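Local coordinates for protein methanogen homoaconitase large subunit (Methanocaldococcus jannaschii, PDB 4KP2) that forms the large subunit of a hydro-lyase that interconverts homocitrate and homoisocitrate through cis-homoaconitate, using a [4Fe-4S] cluster, at residues Val347-Ile352 and Ala374-Cys379; Asn126-Asn131 and Gly145-Phe150; Ile176-Val181 and Lys282-Asp287. All blocks are in the same frame, centred on the assembly; numbering follows the deposited sequence.

Contact 1 (Val347-Ile352 and Ala374-Cys379); sequences VKLIVI and AGAMIC
Met377 folds its thioether end back over the neighbouring strand, and its methyl group fills the dip between two side chains of that strand. The chain bends at chi3 (-69°), which brings Met377 CE to 3.8 Å from Ile350 CG1. The same methyl also rests 3.9 Å from Lys348 CB, so it lodges between residues two apart on one face of the sheet. Further along that face, Cys379 CB lies against the ethyl branch of Ile352, 3.6 Å from Ile352 CG1. The other face has a smaller bump: Ala376 CB sits in the hollow between two branched residues, 3.7 Å from Leu349 CD2 and 3.8 Å from Val351 CG2. Ile378 reaches the same valine with its end, CD1 lying 3.8 Å from Val351 CB.

The backbones under these bumps pair as parallel strands, Ile350 bridging Met377 and Val351 bridging Ile378. Met377 N donates to Leu349 O over a short 2.6 Å. Met377 O in turn accepts Val351 N at 3.2 Å. A third bond, from Cys379 N to Val351 O, is weak.

This is a beta-alpha-beta crossover, whose connection contains helices 356-363 and 367-374. The second helix ends in a Schellman motif with Gly375, of positive phi, as its C-prime residue. Strand 377-378 is outermost in its parallel sheet within this chain, and strand 348-351 pairs on its other flank with strand 317-320. Helices 328-338 and 367-374 pack against the face bearing Leu349, Val351 and Ile378, while Pro86, Pro87 and Gly114 of the second subunit meet the face bearing Lys348, Ile350 and Met377.

Contact 2 (Asn126-Asn131 and Gly145-Phe150); sequences NYVLPN and GAFGAF
Val128 and Phe147 meet where two loops flanking strand 133-136 come together, beside one of the parallel sheets of this alpha-beta-alpha sandwich; 126-131 leads into that strand from helix 119-126, and 145-150 leads on to its neighbour, strand 150-153. The main packing is a CH-pi contact: Val128 CB stands over the Phe147 ring face, 4.2 Å from the centroid and 14° off the ring normal. Val128 CG1, anti to the backbone N (chi1 178°), runs in beside CB and touches Phe147 CD1 at 3.6 Å. The valine carbonyl approaches the other ortho carbon, with Val128 O 3.4 Å from Phe147 CD2, while the same oxygen accepts a hydrogen bond from Arg256. Leu252 of helix 246-254 also packs on Phe147, whose side chain is about 9 Å from that of Cys323, a predicted cluster ligand.

An alanine at Phe147 removes the ring beneath Val128 CB and CG1 and would probably leave a gap between the loops and against Leu252.

Beyond the ring the backbones close up. Pro130 CB lies 3.2 Å from Phe147 O, and Ala149 CB lies 3.6 Å from Leu129 O. Gly148 turns the chain at positive phi, and Gly148 O accepts Asn131 N at 3.0 Å, the donor standing 56° out of the carbonyl plane.

Contact 3 (Ile176-Val181 and Lys282-Asp287); sequences IRVDIV and KEIEID
Arg177 and Ile284 are joined by a nearly straight backbone bond in the tight centre of this strand pair: Ile284 N donates to Arg177 O at 2.9 Å, with an N-H...O angle of 170°. Bonds from Arg177 N to Lys282 O, Asp179 N to Ile284 O and Ile286 N to Asp179 O complete a parallel ladder between strands whose directions differ by 20°. On its mostly apolar face Val178 and Ile284 lie side by side and point the same way, Val178 CG1 being 4.1 Å from Ile284 CG2. At the N-terminal end of this face Ile176 swings its CD1 across to Lys282 O, 3.2 Å away. Helix 189-200 packs on Ile284 and Ile286, and its Ile192 on Ile180.

The ladder belongs to a mixed sheet in which the long strand 167-180 pairs in parallel with 208-213 on its other flank, while 282-286 pairs with 167-180 alone in this chain.

The opposite face is looser and largely charged. Arg177, bent at chi2 (77°), grips Asp179 of its own strand side-on, NE lying 2.9 Å from Asp179 OD1 and NH2 2.8 Å from Asp179 OD2. Both oxygens lie close to the guanidinium plane but are met from above the carboxylate plane, so the two groups are not coplanar. Arg177 NH1 has a second partner in Glu211, and Glu283 is salt-bridged to Arg275; this network probably eases the crowding of acidic groups here. Toward the C-terminal ends the strands splay, the CA atoms of Val181 and Asp287 standing 6.4 Å apart. There exposed Glu285 crosses Val181 at about a right angle, its OE2 3.3 Å from Val181 CG2.

Along the chain contact 2 comes first, then contact 3, then contact 1, each closing before the next opens. Contacts 2 and 3 are the nearer pair, with centres 22 Å apart and nearest atoms about 11 Å apart. Contact 1 is remote from both, with centres 32 Å from contact 2 and 36 Å from contact 3. No sheet is shared: contact 1 lies in one parallel sheet, contact 2 beside another of the same 3-2-1-4-5 strand order, and contact 3 in the mixed sheet. Contact 1 comes within about 7 to 8 Å, side chain to side chain, of the predicted cluster ligands Cys383 and Cys386, and contact 2 within about 9 Å of Cys323, whereas contact 3 lies away from them.

Contact 1 (Val347-Ile352 and Ala374-Cys379)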
loop_
_atom_site.group_PDB
_atom_site.type_symbol
_atom_site.label_atom_id
_atom_site.label_comp_id
_atom_site.label_asym_id
_atom_site.label_seq_id
_atom_site.Cartn_x
_atom_site.Cartn_y
_atom_site.Cartn_z
ATOM N N VAL A 347 -16.215 8.843 1.086
ATOM C CA VAL A 347 -14.917 8.998 1.735
ATOM C C VAL A 347 -14.101 7.708 1.700
ATOM O O VAL A 347 -14.600 6.631 2.025
ATOM C CB VAL A 347 -15.060 9.515 3.189
ATOM C CG1 VAL A 347 -16.365 9.046 3.790
ATOM C CG2 VAL A 347 -13.874 9.084 4.047
ATOM N N LYS A 348 -12.843 7.830 1.288
ATOM C CA LYS A 348 -11.928 6.699 1.236
ATOM C C LYS A 348 -11.029 6.672 2.469
ATOM O O LYS A 348 -10.371 7.660 2.793
ATOM C CB LYS A 348 -11.091 6.753 -0.043
ATOM C CG LYS A 348 -10.566 8.139 -0.373
ATOM C CD LYS A 348 -10.078 8.220 -1.807
ATOM C CE LYS A 348 -9.690 9.642 -2.169
ATOM N NZ LYS A 348 -9.350 9.773 -3.610
ATOM N N LEU A 349 -11.011 5.536 3.158
ATOM C CA LEU A 349 -10.228 5.395 4.380
ATOM C C LEU A 349 -8.891 4.710 4.120
ATOM O O LEU A 349 -8.833 3.655 3.489
ATOM C CB LEU A 349 -11.020 4.616 5.431
ATOM C CG LEU A 349 -10.290 4.288 6.733
ATOM C CD1 LEU A 349 -9.829 5.556 7.428
ATOM C CD2 LEU A 349 -11.185 3.473 7.646
ATOM N N ILE A 350 -7.816 5.319 4.612
ATOM C CA ILE A 350 -6.478 4.764 4.458
ATOM C C ILE A 350 -5.862 4.461 5.819
ATOM O O ILE A 350 -5.752 5.344 6.670
ATOM C CB ILE A 350 -5.556 5.731 3.695
ATOM C CG1 ILE A 350 -6.153 6.066 2.327
ATOM C CG2 ILE A 350 -4.166 5.135 3.543
ATOM C CD1 ILE A 350 -5.334 7.058 1.534
ATOM N N VAL A 351 -5.463 3.210 6.022
ATOM C CA VAL A 351 -4.880 2.794 7.292
ATOM C C VAL A 351 -3.477 2.227 7.104
ATOM O O VAL A 351 -3.278 1.271 6.352
ATOM C CB VAL A 351 -5.753 1.741 7.995
ATOM C CG1 VAL A 351 -5.116 1.316 9.309
ATOM C CG2 VAL A 351 -7.154 2.284 8.227
ATOM N N ILE A 352 -2.505 2.825 7.787
ATOM C CA ILE A 352 -1.119 2.379 7.708
ATOM C C ILE A 352 -0.506 2.244 9.097
ATOM O O ILE A 352 -0.292 3.243 9.781
ATOM C CB ILE A 352 -0.253 3.357 6.892
ATOM C CG1 ILE A 352 -0.805 3.518 5.476
ATOM C CG2 ILE A 352 1.190 2.878 6.850
ATOM C CD1 ILE A 352 0.007 4.455 4.613
ATOM N N ALA A 374 -14.471 -2.950 6.784
ATOM C CA ALA A 374 -15.072 -1.626 6.703
ATOM C C ALA A 374 -14.790 -0.981 5.351
ATOM O O ALA A 374 -15.520 -0.092 4.914
ATOM C CB ALA A 374 -14.567 -0.743 7.830
ATOM N N GLY A 375 -13.725 -1.429 4.693
ATOM C CA GLY A 375 -13.394 -0.943 3.367
ATOM C C GLY A 375 -12.197 -0.015 3.341
ATOM O O GLY A 375 -12.052 0.801 2.431
ATOM N N ALA A 376 -11.332 -0.140 4.341
ATOM C CA ALA A 376 -10.137 0.691 4.420
ATOM C C ALA A 376 -9.075 0.216 3.435
ATOM O O ALA A 376 -9.064 -0.948 3.033
ATOM C CB ALA A 376 -9.584 0.691 5.836
ATOM N N MET A 377 -8.184 1.124 3.051
ATOM C CA MET A 377 -7.080 0.780 2.166
ATOM C C MET A 377 -5.785 0.609 2.950
ATOM O O MET A 377 -5.128 1.588 3.310
ATOM C CB MET A 377 -6.909 1.839 1.074
ATOM C CG MET A 377 -7.924 1.733 -0.052
ATOM S SD MET A 377 -7.630 2.909 -1.385
ATOM C CE MET A 377 -8.036 4.453 -0.571
ATOM N N ILE A 378 -5.425 -0.642 3.214
ATOM C CA ILE A 378 -4.216 -0.950 3.964
ATOM C C ILE A 378 -2.980 -0.794 3.087
ATOM O O ILE A 378 -2.946 -1.279 1.956
ATOM C CB ILE A 378 -4.258 -2.383 4.518
ATOM C CG1 ILE A 378 -5.585 -2.636 5.236
ATOM C CG2 ILE A 378 -3.078 -2.634 5.447
ATOM C CD1 ILE A 378 -5.836 -1.705 6.402
ATOM N N CYS A 379 -1.965 -0.114 3.611
ATOM C CA CYS A 379 -0.727 0.088 2.870
ATOM C C CYS A 379 0.492 -0.328 3.687
ATOM O O CYS A 379 0.387 -0.606 4.880
ATOM C CB CYS A 379 -0.596 1.545 2.422
ATOM S SG CYS A 379 -1.882 2.089 1.275
#

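Contact 2 (Asn126-Asn131 and Gly145-Phe150)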
loop_
_atom_site.group_PDB
_atom_site.type_symbol
_atom_site.label_atom_id
_atom_site.label_comp_id
_atom_site.label_asym_id
_atom_site.label_seq_id
_atom_site.Cartn_x
_atom_site.Cartn_y
_atom_site.Cartn_z
ATOM N N ASN A 126 13.542 -0.296 19.386
ATOM C CA ASN A 126 14.749 -1.108 19.521
ATOM C C ASN A 126 16.069 -0.343 19.633
ATOM O O ASN A 126 17.139 -0.938 19.507
ATOM C CB ASN A 126 14.829 -2.107 18.360
ATOM C CG ASN A 126 15.557 -3.383 18.734
ATOM O OD1 ASN A 126 16.748 -3.534 18.465
ATOM N ND2 ASN A 126 14.842 -4.311 19.359
ATOM N N TYR A 127 16.012 0.963 19.877
ATOM C CA TYR A 127 17.246 1.748 19.913
ATOM C C TYR A 127 17.319 2.814 21.007
ATOM O O TYR A 127 18.204 2.767 21.862
ATOM C CB TYR A 127 17.517 2.383 18.546
ATOM C CG TYR A 127 17.769 1.379 17.446
ATOM C CD1 TYR A 127 18.980 0.706 17.361
ATOM C CD2 TYR A 127 16.799 1.105 16.491
ATOM C CE1 TYR A 127 19.218 -0.214 16.358
ATOM C CE2 TYR A 127 17.029 0.188 15.483
ATOM C CZ TYR A 127 18.240 -0.469 15.423
ATOM O OH TYR A 127 18.475 -1.384 14.422
ATOM N N VAL A 128 16.399 3.772 20.971
ATOM C CA VAL A 128 16.469 4.947 21.841
ATOM C C VAL A 128 16.439 4.639 23.339
ATOM O O VAL A 128 15.433 4.172 23.872
ATOM C CB VAL A 128 15.344 5.952 21.524
ATOM C CG1 VAL A 128 15.419 7.139 22.469
ATOM C CG2 VAL A 128 15.435 6.411 20.078
ATOM N N LEU A 129 17.554 4.920 24.008
ATOM C CA LEU A 129 17.643 4.789 25.458
ATOM C C LEU A 129 17.608 6.169 26.105
ATOM O O LEU A 129 17.957 7.159 25.465
ATOM C CB LEU A 129 18.929 4.061 25.853
ATOM C CG LEU A 129 18.986 2.557 25.596
ATOM C CD1 LEU A 129 20.343 2.004 26.005
ATOM C CD2 LEU A 129 17.871 1.851 26.345
ATOM N N PRO A 130 17.170 6.241 27.372
ATOM C CA PRO A 130 17.152 7.510 28.109
ATOM C C PRO A 130 18.531 8.162 28.192
ATOM O O PRO A 130 19.545 7.479 28.052
ATOM C CB PRO A 130 16.683 7.091 29.504
ATOM C CG PRO A 130 15.845 5.890 29.261
ATOM C CD PRO A 130 16.515 5.160 28.130
ATOM N N ASN A 131 18.546 9.477 28.403
ATOM C CA ASN A 131 19.775 10.266 28.535
ATOM C C ASN A 131 20.632 10.342 27.269
ATOM O O ASN A 131 21.701 10.954 27.274
ATOM C CB ASN A 131 20.619 9.785 29.723
ATOM C CG ASN A 131 19.833 9.742 31.016
ATOM O OD1 ASN A 131 18.856 10.470 31.188
ATOM N ND2 ASN A 131 20.257 8.883 31.935
ATOM N N GLY A 145 12.152 12.268 22.588
ATOM C CA GLY A 145 12.345 12.958 23.848
ATOM C C GLY A 145 11.438 12.369 24.909
ATOM O O GLY A 145 11.507 12.739 26.081
ATOM N N ALA A 146 10.582 11.442 24.489
ATOM C CA ALA A 146 9.663 10.770 25.397
ATOM C C ALA A 146 10.394 9.719 26.223
ATOM O O ALA A 146 9.865 9.212 27.213
ATOM C CB ALA A 146 8.524 10.138 24.620
ATOM N N PHE A 147 11.612 9.393 25.803
ATOM C CA PHE A 147 12.450 8.440 26.519
ATOM C C PHE A 147 13.326 9.155 27.539
ATOM O O PHE A 147 14.033 8.518 28.320
ATOM C CB PHE A 147 13.327 7.661 25.539
ATOM C CG PHE A 147 12.569 6.681 24.694
ATOM C CD1 PHE A 147 11.945 7.087 23.525
ATOM C CD2 PHE A 147 12.479 5.351 25.068
ATOM C CE1 PHE A 147 11.245 6.184 22.746
ATOM C CE2 PHE A 147 11.782 4.443 24.295
ATOM C CZ PHE A 147 11.164 4.860 23.132
ATOM N N GLY A 148 13.272 10.482 27.530
ATOM C CA GLY A 148 14.095 11.281 28.418
ATOM C C GLY A 148 15.455 11.543 27.808
ATOM O O GLY A 148 16.455 11.671 28.514
ATOM N N ALA A 149 15.490 11.616 26.482
ATOM C CA ALA A 149 16.732 11.859 25.762
ATOM C C ALA A 149 16.612 13.096 24.883
ATOM O O ALA A 149 15.553 13.367 24.319
ATOM C CB ALA A 149 17.101 10.648 24.923
ATOM N N PHE A 150 17.701 13.846 24.773
ATOM C CA PHE A 150 17.719 15.039 23.939
ATOM C C PHE A 150 17.812 14.643 22.471
ATOM O O PHE A 150 18.850 14.170 22.008
ATOM C CB PHE A 150 18.890 15.944 24.324
ATOM C CG PHE A 150 18.872 17.280 23.641
ATOM C CD1 PHE A 150 18.198 18.352 24.201
ATOM C CD2 PHE A 150 19.526 17.464 22.436
ATOM C CE1 PHE A 150 18.180 19.583 23.570
ATOM C CE2 PHE A 150 19.510 18.690 21.801
ATOM C CZ PHE A 150 18.836 19.751 22.370
#

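Contact 3 (Ile176-Val181 and Lys282-Asp287)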
loop_
_atom_site.group_PDB
_atom_site.type_symbol
_atom_site.label_atom_id
_atom_site.label_comp_id
_atom_site.label_asym_id
_atom_site.label_seq_id
_atom_site.Cartn_x
_atom_site.Cartn_y
_atom_site.Cartn_z
ATOM N N ILE A 176 10.667 25.826 27.776
ATOM C CA ILE A 176 9.295 26.167 28.122
ATOM C C ILE A 176 8.635 24.956 28.780
ATOM O O ILE A 176 8.334 23.955 28.124
ATOM C CB ILE A 176 8.499 26.650 26.886
ATOM C CG1 ILE A 176 6.989 26.564 27.133
ATOM C CG2 ILE A 176 8.890 25.856 25.654
ATOM C CD1 ILE A 176 6.467 27.573 28.126
ATOM N N ARG A 177 8.443 25.048 30.091
ATOM C CA ARG A 177 7.861 23.960 30.862
ATOM C C ARG A 177 6.357 23.881 30.639
ATOM O O ARG A 177 5.651 24.882 30.755
ATOM C CB ARG A 177 8.158 24.155 32.348
ATOM C CG ARG A 177 7.352 23.261 33.269
ATOM C CD ARG A 177 7.883 21.842 33.297
ATOM N NE ARG A 177 7.120 21.015 34.226
ATOM C CZ ARG A 177 7.500 19.814 34.650
ATOM N NH1 ARG A 177 8.644 19.292 34.232
ATOM N NH2 ARG A 177 6.737 19.137 35.498
ATOM N N VAL A 178 5.875 22.687 30.315
ATOM C CA VAL A 178 4.449 22.475 30.094
ATOM C C VAL A 178 3.899 21.434 31.062
ATOM O O VAL A 178 4.037 20.230 30.842
ATOM C CB VAL A 178 4.159 22.036 28.646
ATOM C CG1 VAL A 178 2.663 21.863 28.434
ATOM C CG2 VAL A 178 4.722 23.051 27.664
ATOM N N ASP A 179 3.283 21.907 32.141
ATOM C CA ASP A 179 2.645 21.021 33.105
ATOM C C ASP A 179 1.216 20.714 32.681
ATOM O O ASP A 179 0.417 21.622 32.451
ATOM C CB ASP A 179 2.651 21.640 34.506
ATOM C CG ASP A 179 4.014 21.579 35.166
ATOM O OD1 ASP A 179 4.785 22.552 35.031
ATOM O OD2 ASP A 179 4.312 20.560 35.824
ATOM N N ILE A 180 0.897 19.430 32.577
ATOM C CA ILE A 180 -0.446 19.008 32.206
ATOM C C ILE A 180 -1.115 18.284 33.367
ATOM O O ILE A 180 -0.731 17.171 33.724
ATOM C CB ILE A 180 -0.425 18.093 30.972
ATOM C CG1 ILE A 180 0.375 18.745 29.843
ATOM C CG2 ILE A 180 -1.840 17.785 30.515
ATOM C CD1 ILE A 180 0.451 17.909 28.588
ATOM N N VAL A 181 -2.115 18.927 33.960
ATOM C CA VAL A 181 -2.801 18.368 35.120
ATOM C C VAL A 181 -4.305 18.271 34.888
ATOM O O VAL A 181 -4.841 18.893 33.972
ATOM C CB VAL A 181 -2.544 19.207 36.384
ATOM C CG1 VAL A 181 -1.068 19.168 36.756
ATOM C CG2 VAL A 181 -3.013 20.636 36.174
ATOM N N LYS A 282 9.685 30.097 30.627
ATOM C CA LYS A 282 8.281 30.327 30.938
ATOM C C LYS A 282 7.623 29.009 31.321
ATOM O O LYS A 282 8.056 27.942 30.891
ATOM C CB LYS A 282 7.545 30.960 29.754
ATOM C CG LYS A 282 6.204 31.568 30.135
ATOM C CD LYS A 282 6.397 32.709 31.122
ATOM C CE LYS A 282 5.120 33.023 31.880
ATOM N NZ LYS A 282 4.738 31.914 32.801
ATOM N N GLU A 283 6.585 29.082 32.145
ATOM C CA GLU A 283 5.867 27.883 32.563
ATOM C C GLU A 283 4.395 28.005 32.237
ATOM O O GLU A 283 3.769 29.020 32.542
ATOM C CB GLU A 283 6.030 27.650 34.061
ATOM C CG GLU A 283 7.478 27.610 34.515
ATOM C CD GLU A 283 7.621 27.307 36.006
ATOM O OE1 GLU A 283 6.653 26.783 36.611
ATOM O OE2 GLU A 283 8.702 27.595 36.570
ATOM N N ILE A 284 3.849 26.971 31.611
ATOM C CA ILE A 284 2.439 26.958 31.243
ATOM C C ILE A 284 1.737 25.728 31.821
ATOM O O ILE A 284 2.334 24.658 31.954
ATOM C CB ILE A 284 2.255 27.039 29.698
ATOM C CG1 ILE A 284 1.361 28.222 29.319
ATOM C CG2 ILE A 284 1.706 25.741 29.121
ATOM C CD1 ILE A 284 -0.067 28.107 29.805
ATOM N N GLU A 285 0.473 25.897 32.188
ATOM C CA GLU A 285 -0.325 24.797 32.710
ATOM C C GLU A 285 -1.612 24.675 31.906
ATOM O O GLU A 285 -2.259 25.675 31.598
ATOM C CB GLU A 285 -0.626 25.005 34.194
ATOM C CG GLU A 285 -1.463 23.903 34.819
ATOM C CD GLU A 285 -1.431 23.935 36.334
ATOM O OE1 GLU A 285 -0.328 24.083 36.900
ATOM O OE2 GLU A 285 -2.509 23.815 36.956
ATOM N N ILE A 286 -1.972 23.445 31.556
ATOM C CA ILE A 286 -3.124 23.202 30.699
ATOM C C ILE A 286 -4.246 22.467 31.426
ATOM O O ILE A 286 -4.039 21.388 31.976
ATOM C CB ILE A 286 -2.731 22.392 29.449
ATOM C CG1 ILE A 286 -1.705 23.163 28.616
ATOM C CG2 ILE A 286 -3.959 22.071 28.617
ATOM C CD1 ILE A 286 -2.205 24.498 28.113
ATOM N N ASP A 287 -5.433 23.066 31.423
ATOM C CA ASP A 287 -6.619 22.418 31.966
ATOM C C ASP A 287 -7.094 21.342 30.997
ATOM O O ASP A 287 -7.025 21.518 29.781
ATOM C CB ASP A 287 -7.729 23.443 32.204
ATOM C CG ASP A 287 -8.045 24.258 30.963
ATOM O OD1 ASP A 287 -7.141 24.428 30.117
ATOM O OD2 ASP A 287 -9.194 24.731 30.836
#